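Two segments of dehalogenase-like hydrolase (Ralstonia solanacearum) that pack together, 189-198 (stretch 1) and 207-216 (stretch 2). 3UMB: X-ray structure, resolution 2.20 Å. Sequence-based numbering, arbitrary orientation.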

# COMPACT_ATOMS: atom_id res chain seq x y z
N THR A 189 -1.63 7.79 15.62
CA THR A 189 -1.20 7.51 16.96
C THR A 189 0.31 7.55 17.07
O THR A 189 0.86 8.00 18.09
CB THR A 189 -1.70 6.12 17.40
OG1 THR A 189 -3.11 6.00 17.12
CG2 THR A 189 -1.45 5.87 18.89
N TRP A 190 1.00 7.07 16.04
CA TRP A 190 2.47 7.15 15.95
C TRP A 190 2.89 8.63 15.94
O TRP A 190 3.83 9.02 16.54
CB TRP A 190 3.00 6.49 14.64
CG TRP A 190 3.18 4.99 14.65
CD1 TRP A 190 3.41 4.17 15.73
CD2 TRP A 190 3.21 4.12 13.50
NE1 TRP A 190 3.52 2.86 15.33
CE2 TRP A 190 3.43 2.81 13.96
CE3 TRP A 190 3.05 4.32 12.12
CZ2 TRP A 190 3.48 1.72 13.11
CZ3 TRP A 190 3.10 3.24 11.28
CH2 TRP A 190 3.32 1.96 11.78
N HIS A 191 2.19 9.45 15.22
CA HIS A 191 2.59 10.86 15.17
C HIS A 191 2.40 11.58 16.51
O HIS A 191 3.03 12.60 16.76
CB HIS A 191 1.81 11.57 14.08
CG HIS A 191 2.28 12.96 13.78
ND1 HIS A 191 3.47 13.21 13.12
CD2 HIS A 191 1.72 14.17 14.02
CE1 HIS A 191 3.61 14.52 12.96
NE2 HIS A 191 2.57 15.12 13.50
N GLY A 192 1.55 11.03 17.37
CA GLY A 192 1.33 11.57 18.72
C GLY A 192 -0.07 12.16 18.97
O GLY A 192 -0.25 12.84 19.98
N PHE A 193 -1.03 11.94 18.08
CA PHE A 193 -2.42 12.40 18.34
C PHE A 193 -3.12 11.48 19.30
O PHE A 193 -2.75 10.33 19.45
CB PHE A 193 -3.30 12.39 17.09
CG PHE A 193 -2.85 13.31 16.00
CD1 PHE A 193 -3.31 14.62 15.93
CD2 PHE A 193 -1.99 12.84 15.00
CE1 PHE A 193 -2.90 15.46 14.90
CE2 PHE A 193 -1.60 13.67 13.97
CZ PHE A 193 -2.06 14.99 13.92
N THR A 194 -4.16 12.01 19.93
CA THR A 194 -5.16 11.14 20.55
C THR A 194 -6.02 10.74 19.39
O THR A 194 -6.53 11.60 18.67
CB THR A 194 -6.07 11.89 21.58
OG1 THR A 194 -5.27 12.57 22.55
CG2 THR A 194 -7.01 10.89 22.28
N THR A 195 -6.20 9.45 19.18
CA THR A 195 -6.96 9.04 18.02
C THR A 195 -8.19 8.18 18.36
O THR A 195 -8.17 7.38 19.30
CB THR A 195 -6.05 8.24 17.06
OG1 THR A 195 -5.70 7.03 17.71
CG2 THR A 195 -4.79 8.99 16.74
N PHE A 196 -9.21 8.32 17.53
CA PHE A 196 -10.38 7.50 17.61
C PHE A 196 -10.61 6.85 16.24
O PHE A 196 -10.62 7.54 15.23
CB PHE A 196 -11.59 8.38 17.96
CG PHE A 196 -12.86 7.60 18.15
CD1 PHE A 196 -13.22 7.15 19.44
CD2 PHE A 196 -13.70 7.32 17.07
CE1 PHE A 196 -14.37 6.41 19.64
CE2 PHE A 196 -14.89 6.56 17.28
CZ PHE A 196 -15.21 6.12 18.56
N TRP A 197 -10.86 5.55 16.23
CA TRP A 197 -11.09 4.81 15.00
C TRP A 197 -12.57 4.46 14.83
O TRP A 197 -13.11 3.66 15.61
CB TRP A 197 -10.23 3.53 15.03
CG TRP A 197 -10.39 2.64 13.83
CD1 TRP A 197 -10.66 3.01 12.55
CD2 TRP A 197 -10.24 1.21 13.81
NE1 TRP A 197 -10.72 1.88 11.72
CE2 TRP A 197 -10.47 0.77 12.49
CE3 TRP A 197 -9.94 0.25 14.79
CZ2 TRP A 197 -10.40 -0.56 12.13
CZ3 TRP A 197 -9.89 -1.07 14.42
CH2 TRP A 197 -10.10 -1.46 13.10
N ILE A 198 -13.20 5.02 13.80
CA ILE A 198 -14.55 4.65 13.44
C ILE A 198 -14.45 3.41 12.58
O ILE A 198 -14.29 3.48 11.38
CB ILE A 198 -15.38 5.80 12.75
CG1 ILE A 198 -15.30 7.08 13.58
CG2 ILE A 198 -16.88 5.37 12.62
CD1 ILE A 198 -16.15 8.24 13.11
N ALA A 207 -2.38 -5.07 12.62
CA ALA A 207 -1.28 -5.64 13.39
C ALA A 207 -0.06 -4.74 13.12
O ALA A 207 0.82 -5.08 12.36
CB ALA A 207 -1.04 -7.14 12.98
N LEU A 208 -0.06 -3.56 13.74
CA LEU A 208 0.99 -2.54 13.58
C LEU A 208 1.72 -2.24 14.90
O LEU A 208 2.51 -1.31 14.94
CB LEU A 208 0.44 -1.25 12.95
CG LEU A 208 0.06 -1.32 11.44
CD1 LEU A 208 -0.80 -0.12 11.03
CD2 LEU A 208 1.22 -1.44 10.50
N ASP A 209 1.47 -3.02 15.95
CA ASP A 209 2.09 -2.81 17.29
C ASP A 209 1.74 -1.45 17.92
O ASP A 209 2.49 -0.89 18.72
CB ASP A 209 3.61 -2.97 17.24
CG ASP A 209 4.03 -4.34 16.79
OD1 ASP A 209 3.81 -5.29 17.57
OD2 ASP A 209 4.57 -4.47 15.67
N VAL A 210 0.58 -0.93 17.55
CA VAL A 210 0.10 0.36 18.06
C VAL A 210 -1.42 0.27 17.95
O VAL A 210 -1.94 -0.46 17.12
CB VAL A 210 0.67 1.54 17.24
CG1 VAL A 210 0.19 1.48 15.77
CG2 VAL A 210 0.31 2.89 17.88
N ALA A 211 -2.11 0.99 18.82
CA ALA A 211 -3.59 1.03 18.81
C ALA A 211 -4.09 2.46 19.09
O ALA A 211 -3.56 3.18 19.90
CB ALA A 211 -4.19 -0.01 19.82
N PRO A 212 -5.14 2.87 18.41
CA PRO A 212 -5.73 4.15 18.76
C PRO A 212 -6.22 4.21 20.22
O PRO A 212 -6.33 3.19 20.88
CB PRO A 212 -6.91 4.24 17.81
CG PRO A 212 -7.27 2.82 17.52
CD PRO A 212 -5.97 2.12 17.46
N ALA A 213 -6.52 5.42 20.70
CA ALA A 213 -6.92 5.61 22.07
C ALA A 213 -8.22 4.83 22.32
O ALA A 213 -8.29 4.06 23.29
CB ALA A 213 -7.12 7.12 22.37
N ALA A 214 -9.20 4.98 21.41
CA ALA A 214 -10.39 4.16 21.41
C ALA A 214 -10.92 4.00 19.98
O ALA A 214 -10.47 4.66 19.09
CB ALA A 214 -11.46 4.78 22.32
N ALA A 215 -11.84 3.08 19.78
CA ALA A 215 -12.50 2.84 18.49
C ALA A 215 -14.01 2.58 18.74
O ALA A 215 -14.42 2.20 19.83
CB ALA A 215 -11.87 1.62 17.78
N GLY A 216 -14.83 2.81 17.72
CA GLY A 216 -16.23 2.53 17.80
C GLY A 216 -16.73 2.22 16.42
O GLY A 216 -15.96 2.08 15.49
O HOH W 1 4.36 0.45 16.70

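Where two chain segments pack, polar groups that lose contact with solvent must find partners in the protein or in a bound water, and these two stretches illustrate several ways of doing so. Residues 194-198 and 214-216 run as neighbouring parallel strands, their directions 21° apart. Parallel pairing lets one residue bond through both its amide and its carbonyl to residues that flank its opposite number. Trp197, set against Ala215, does exactly this: its N donates to Ala214 O at 3.0 Å, and its O accepts from Gly216 N at 2.9 Å, both with good geometry. The same two acceptors also receive CA-H...O contacts, from Phe196 CA to Ala214 O (3.2 Å) and from Ala215 CA to Trp197 O (3.1 Å).

At the mouth of the ladder the bonding is looser. Thr195 O takes weak hydrogen bonds from Ala213 N (2.9 Å) and Ala214 N (3.4 Å); the first, though short, is strongly bent. Thr195 OG1 accepts a third weak bond, 3.5 Å from Ala213 N, while donating to Thr189 OG1 at 2.8 Å, so this hydroxyl links the strand to the preceding helix.

Side chains fill the remaining space. Phe196 lays one ring face over Ala215 CA, and its CZ comes within 3.4 Å of Gly216 N; a beta carbon at Gly216 would sit only 3.0 Å from that CZ. On the other side of the sheet, Trp197 CB meets Ala215 CB at 3.7 Å and Pro212 CG at 3.9 Å.

Around the helix, Thr189 CG2 touches Val210 CG2 (3.6 Å), and the Trp190 ring packs against Val210 and Leu208. The indole nitrogen needs an acceptor, which a water supplies: Trp190 NE1 donates to it at 2.9 Å, and the water donates to Leu208 O and, weakly, to Asp209 O, each 3.1 Å from its oxygen.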